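Local coordinates for acyltransferase (Streptococcus pneumoniae, PDB 5UG1), which catalyses, as the C-terminal catalytic domain of OatA, the O-acetylation of cell-wall peptidoglycan, at residues 6-18 with 28-41. Residues are numbered along the deposited sequence; the frame is centred on the assembly and turned at random.
Sequences TMLIGDSVALRAN and AQINAQVSVTTKTA. With 03S (methanesulfonic acid), chain B.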
loop_
_atom_site.group_PDB
_atom_site.type_symbol
_atom_site.label_atom_id
_atom_site.label_comp_id
_atom_site.label_asym_id
_atom_site.label_seq_id
_atom_site.Cartn_x
_atom_site.Cartn_y
_atom_site.Cartn_z
ATOM N N THR A 6 -7.781 9.763 6.120
ATOM C CA THR A 6 -6.974 8.764 5.438
ATOM C C THR A 6 -7.693 8.312 4.177
ATOM O O THR A 6 -8.868 7.940 4.228
ATOM C CB THR A 6 -6.707 7.570 6.350
ATOM O OG1 THR A 6 -6.109 8.027 7.570
ATOM C CG2 THR A 6 -5.779 6.580 5.673
ATOM N N MET A 7 -6.996 8.379 3.048
ATOM C CA MET A 7 -7.438 7.780 1.797
ATOM C C MET A 7 -6.416 6.729 1.384
ATOM O O MET A 7 -5.210 7.009 1.340
ATOM C CB MET A 7 -7.599 8.830 0.685
ATOM C CG MET A 7 -8.052 8.233 -0.643
ATOM S SD MET A 7 -8.356 9.455 -1.900
ATOM C CE MET A 7 -9.955 10.114 -1.421
ATOM N N LEU A 8 -6.896 5.523 1.108
ATOM C CA LEU A 8 -6.081 4.466 0.527
ATOM C C LEU A 8 -6.383 4.389 -0.967
ATOM O O LEU A 8 -7.552 4.332 -1.365
ATOM C CB LEU A 8 -6.365 3.127 1.210
ATOM C CG LEU A 8 -5.479 1.948 0.802
ATOM C CD1 LEU A 8 -5.296 1.020 1.972
ATOM C CD2 LEU A 8 -6.085 1.190 -0.388
ATOM N N ILE A 9 -5.338 4.443 -1.788
ATOM C CA ILE A 9 -5.435 4.243 -3.232
ATOM C C ILE A 9 -4.694 2.949 -3.515
ATOM O O ILE A 9 -3.467 2.889 -3.351
ATOM C CB ILE A 9 -4.814 5.400 -4.022
ATOM C CG1 ILE A 9 -5.407 6.749 -3.616
ATOM C CG2 ILE A 9 -4.918 5.145 -5.542
ATOM C CD1 ILE A 9 -4.406 7.896 -3.799
ATOM N N GLY A 10 -5.428 1.943 -3.909
ATOM C CA GLY A 10 -4.898 0.608 -3.947
ATOM C C GLY A 10 -5.308 -0.278 -5.090
ATOM O O GLY A 10 -6.152 0.057 -5.867
ATOM N N ASP A 11 -4.673 -1.436 -5.125
ATOM C CA ASP A 11 -4.833 -2.442 -6.154
ATOM C C ASP A 11 -5.795 -3.575 -5.767
ATOM O O ASP A 11 -6.497 -3.487 -4.813
ATOM C CB ASP A 11 -3.469 -2.964 -6.615
ATOM C CG ASP A 11 -2.714 -3.685 -5.533
ATOM O OD1 ASP A 11 -3.252 -3.947 -4.500
ATOM O OD2 ASP A 11 -1.569 -3.998 -5.722
ATOM N N SER A 12 -5.808 -4.627 -6.551
ATOM C CA SER A 12 -6.671 -5.752 -6.302
ATOM C C SER A 12 -6.410 -6.459 -4.990
ATOM O O SER A 12 -7.288 -7.021 -4.453
ATOM C CB SER A 12 -6.562 -6.755 -7.423
ATOM O OG SER A 12 -5.376 -7.447 -7.335
ATOM N N VAL A 13 -5.182 -6.425 -4.509
ATOM C CA VAL A 13 -4.872 -7.022 -3.240
ATOM C C VAL A 13 -5.555 -6.251 -2.107
ATOM O O VAL A 13 -6.182 -6.822 -1.262
ATOM C CB VAL A 13 -3.361 -7.182 -3.028
ATOM C CG1 VAL A 13 -3.064 -7.827 -1.706
ATOM C CG2 VAL A 13 -2.781 -8.024 -4.124
ATOM N N ALA A 14 -5.411 -4.940 -2.142
ATOM C CA ALA A 14 -6.137 -4.070 -1.256
ATOM C C ALA A 14 -7.655 -4.240 -1.421
ATOM O O ALA A 14 -8.368 -4.302 -0.446
ATOM C CB ALA A 14 -5.733 -2.646 -1.451
ATOM N N LEU A 15 -8.114 -4.368 -2.657
ATOM C CA LEU A 15 -9.545 -4.522 -2.883
ATOM C C LEU A 15 -10.054 -5.814 -2.258
ATOM O O LEU A 15 -11.177 -5.870 -1.739
ATOM C CB LEU A 15 -9.845 -4.484 -4.376
ATOM C CG LEU A 15 -11.337 -4.579 -4.701
ATOM C CD1 LEU A 15 -12.100 -3.407 -4.104
ATOM C CD2 LEU A 15 -11.591 -4.695 -6.208
ATOM N N ARG A 16 -9.224 -6.859 -2.280
ATOM C CA ARG A 16 -9.593 -8.118 -1.645
ATOM C C ARG A 16 -9.754 -7.956 -0.137
ATOM O O ARG A 16 -10.569 -8.648 0.480
ATOM C CB ARG A 16 -8.536 -9.171 -1.986
ATOM C CG ARG A 16 -8.925 -10.619 -1.701
ATOM C CD ARG A 16 -7.806 -11.551 -2.179
ATOM N NE ARG A 16 -8.033 -12.961 -1.872
ATOM C CZ ARG A 16 -8.821 -13.758 -2.583
ATOM N NH1 ARG A 16 -9.464 -13.269 -3.637
ATOM N NH2 ARG A 16 -8.963 -15.038 -2.249
ATOM N N ALA A 17 -9.000 -7.040 0.472
ATOM C CA ALA A 17 -9.083 -6.774 1.901
ATOM C C ALA A 17 -10.026 -5.620 2.232
ATOM O O ALA A 17 -9.930 -5.055 3.328
ATOM C CB ALA A 17 -7.684 -6.487 2.461
ATOM N N ASN A 18 -10.925 -5.263 1.311
ATOM C CA ASN A 18 -11.764 -4.075 1.468
ATOM C C ASN A 18 -12.527 -4.081 2.797
ATOM O O ASN A 18 -12.446 -3.133 3.584
ATOM C CB ASN A 18 -12.737 -3.988 0.284
ATOM C CG ASN A 18 -13.658 -2.796 0.362
ATOM O OD1 ASN A 18 -13.226 -1.675 0.639
ATOM N ND2 ASN A 18 -14.943 -3.029 0.129
ATOM N N ALA A 28 -12.025 5.550 7.196
ATOM C CA ALA A 28 -11.048 5.694 6.130
ATOM C C ALA A 28 -11.745 5.586 4.778
ATOM O O ALA A 28 -12.783 4.935 4.637
ATOM C CB ALA A 28 -9.949 4.641 6.248
ATOM N N GLN A 29 -11.184 6.267 3.792
ATOM C CA GLN A 29 -11.695 6.250 2.430
ATOM C C GLN A 29 -10.874 5.231 1.655
ATOM O O GLN A 29 -9.711 5.487 1.326
ATOM C CB GLN A 29 -11.595 7.633 1.788
ATOM C CG GLN A 29 -12.472 8.689 2.431
ATOM C CD GLN A 29 -12.276 10.052 1.795
ATOM O OE1 GLN A 29 -11.696 10.955 2.393
ATOM N NE2 GLN A 29 -12.761 10.204 0.578
ATOM N N ILE A 30 -11.465 4.074 1.383
ATOM C CA ILE A 30 -10.770 2.987 0.707
ATOM C C ILE A 30 -11.114 3.109 -0.769
ATOM O O ILE A 30 -12.267 2.905 -1.165
ATOM C CB ILE A 30 -11.161 1.612 1.275
ATOM C CG1 ILE A 30 -11.082 1.599 2.808
ATOM C CG2 ILE A 30 -10.253 0.511 0.726
ATOM C CD1 ILE A 30 -9.679 1.744 3.358
ATOM N N ASN A 31 -10.131 3.488 -1.582
ATOM C CA ASN A 31 -10.310 3.630 -3.026
ATOM C C ASN A 31 -9.376 2.612 -3.680
ATOM O O ASN A 31 -8.235 2.920 -4.031
ATOM C CB ASN A 31 -10.044 5.087 -3.458
ATOM C CG ASN A 31 -10.020 5.273 -4.969
ATOM O OD1 ASN A 31 -10.469 4.416 -5.739
ATOM N ND2 ASN A 31 -9.489 6.414 -5.403
ATOM N N ALA A 32 -9.857 1.379 -3.829
ATOM C CA ALA A 32 -9.050 0.291 -4.369
ATOM C C ALA A 32 -9.779 -0.332 -5.543
ATOM O O ALA A 32 -11.005 -0.475 -5.510
ATOM C CB ALA A 32 -8.751 -0.781 -3.304
ATOM N N GLN A 33 -9.057 -0.643 -6.598
ATOM C CA GLN A 33 -9.629 -1.224 -7.806
ATOM C C GLN A 33 -8.711 -2.254 -8.424
ATOM O O GLN A 33 -7.546 -2.281 -8.162
ATOM C CB GLN A 33 -9.922 -0.158 -8.862
ATOM C CG GLN A 33 -10.555 1.101 -8.349
ATOM C CD GLN A 33 -10.515 2.188 -9.367
ATOM O OE1 GLN A 33 -11.204 2.128 -10.383
ATOM N NE2 GLN A 33 -9.702 3.186 -9.121
ATOM N N VAL A 34 -9.255 -3.087 -9.272
ATOM C CA VAL A 34 -8.543 -4.249 -9.746
ATOM C C VAL A 34 -7.234 -3.985 -10.468
ATOM O O VAL A 34 -6.246 -4.569 -10.135
ATOM C CB VAL A 34 -9.423 -5.181 -10.592
ATOM C CG1 VAL A 34 -8.652 -6.416 -10.951
ATOM C CG2 VAL A 34 -10.683 -5.542 -9.846
ATOM N N SER A 35 -7.244 -3.114 -11.442
ATOM C CA SER A 35 -6.068 -2.896 -12.251
ATOM C C SER A 35 -5.145 -1.760 -11.854
ATOM O O SER A 35 -4.315 -1.362 -12.602
ATOM C CB SER A 35 -6.489 -2.669 -13.678
ATOM O OG SER A 35 -6.732 -3.899 -14.254
ATOM N N VAL A 36 -5.267 -1.267 -10.657
ATOM C CA VAL A 36 -4.477 -0.100 -10.281
ATOM C C VAL A 36 -2.998 -0.469 -10.169
ATOM O O VAL A 36 -2.624 -1.489 -9.576
ATOM C CB VAL A 36 -5.031 0.508 -8.985
ATOM C CG1 VAL A 36 -4.073 1.547 -8.389
ATOM C CG2 VAL A 36 -6.399 1.128 -9.280
ATOM N N THR A 37 -2.150 0.348 -10.782
ATOM C CA THR A 37 -0.709 0.258 -10.648
ATOM C C THR A 37 -0.189 1.478 -9.894
ATOM O O THR A 37 -0.910 2.442 -9.641
ATOM C CB THR A 37 -0.041 0.163 -12.022
ATOM O OG1 THR A 37 -0.142 1.423 -12.691
ATOM C CG2 THR A 37 -0.724 -0.897 -12.869
ATOM N N THR A 38 1.092 1.424 -9.533
ATOM C CA THR A 38 1.718 2.581 -8.911
ATOM C C THR A 38 1.640 3.795 -9.828
ATOM O O THR A 38 1.439 4.929 -9.363
ATOM C CB THR A 38 3.161 2.249 -8.559
ATOM O OG1 THR A 38 3.175 1.031 -7.790
ATOM C CG2 THR A 38 3.801 3.418 -7.776
ATOM N N LYS A 39 1.759 3.563 -11.140
ATOM C CA LYS A 39 1.624 4.632 -12.129
ATOM C C LYS A 39 0.265 5.320 -12.034
ATOM O O LYS A 39 0.189 6.547 -11.919
ATOM C CB LYS A 39 1.836 4.065 -13.528
ATOM C CG LYS A 39 1.898 5.097 -14.653
ATOM C CD LYS A 39 1.864 4.385 -16.009
ATOM C CE LYS A 39 1.804 5.365 -17.177
ATOM N NZ LYS A 39 0.681 6.338 -17.037
ATOM N N THR A 40 -0.826 4.545 -12.090
ATOM C CA THR A 40 -2.143 5.176 -12.069
ATOM C C THR A 40 -2.486 5.703 -10.679
ATOM O O THR A 40 -3.224 6.688 -10.563
ATOM C CB THR A 40 -3.238 4.214 -12.565
ATOM O OG1 THR A 40 -3.335 3.088 -11.693
ATOM C CG2 THR A 40 -2.943 3.723 -13.973
ATOM N N ALA A 41 -1.954 5.076 -9.625
ATOM C CA ALA A 41 -2.137 5.599 -8.273
ATOM C C ALA A 41 -1.525 6.989 -8.125
ATOM O O ALA A 41 -2.076 7.850 -7.421
ATOM C CB ALA A 41 -1.520 4.637 -7.258
HETATM S S10 03S B . -4.244 -7.388 -8.347
HETATM O O11 03S B . -3.205 -8.276 -7.778
HETATM O O12 03S B . -3.735 -5.999 -8.395
HETATM C C13 03S B . -4.623 -7.893 -9.885
HETATM O O HOH W 1 -0.187 -3.002 -7.974
#
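Strands 6-10 and 29-32 run parallel, joined by five backbone hydrogen bonds that form a ladder from Gln29 N to Thr6 O (2.9 Å) up to Gln33 N to Gly10 O. In the last the donor stands farthest from the carbonyl plane, 38° out of it, where segment 28-41 leaves the sheet and enters the type I turn Gln33-Val36. Strand 29-32 edges the sheet; strand 57-61 pairs with the other side of 6-10.

The Ile9 face mixes apolar and amide groups: Ile9 CG2 meets Ala41 CB at 3.8 Å, while Met7 bends at chi3 (-77°) and brings its methyl CE to within 3.4 Å of the amide nitrogen Gln29 NE2. On the Leu8 face the contacts are mainly apolar. Leu8 CB lies 4.2 Å from Ile30 CD1, and Ala32 CB fits beneath helix 12-16 against Ala14 CB and Leu15 CB. Leu15 CD2 of the helix meets Val34 CG2 of the turn. Past the strand end, Val36 CB comes within 3.3 Å of the carbonyl oxygen Gly10 O.

Polar groups gather where the strand gives way to the helix. Asp11 caps the helix through weak bonds from Val13 N and Ala14 N to OD1; a water donates to both its OD2 and Val36 O. Ser12 OG is bonded covalently to S10 of the methylsulfonyl group and hydrogen-bonded to His145 NE2, and Ser12 N donates to the sulfonyl O12 (3.1 Å, 141°). Val34 borders this pocket.

The sulfonylated Ser12, paired with His145, is consistent with a Ser-His-Asp triad completed by Asp142; its backbone N-H, placed at the helix start, probably helps to stabilise an oxyanion, as the sulfonyl oxygen suggests.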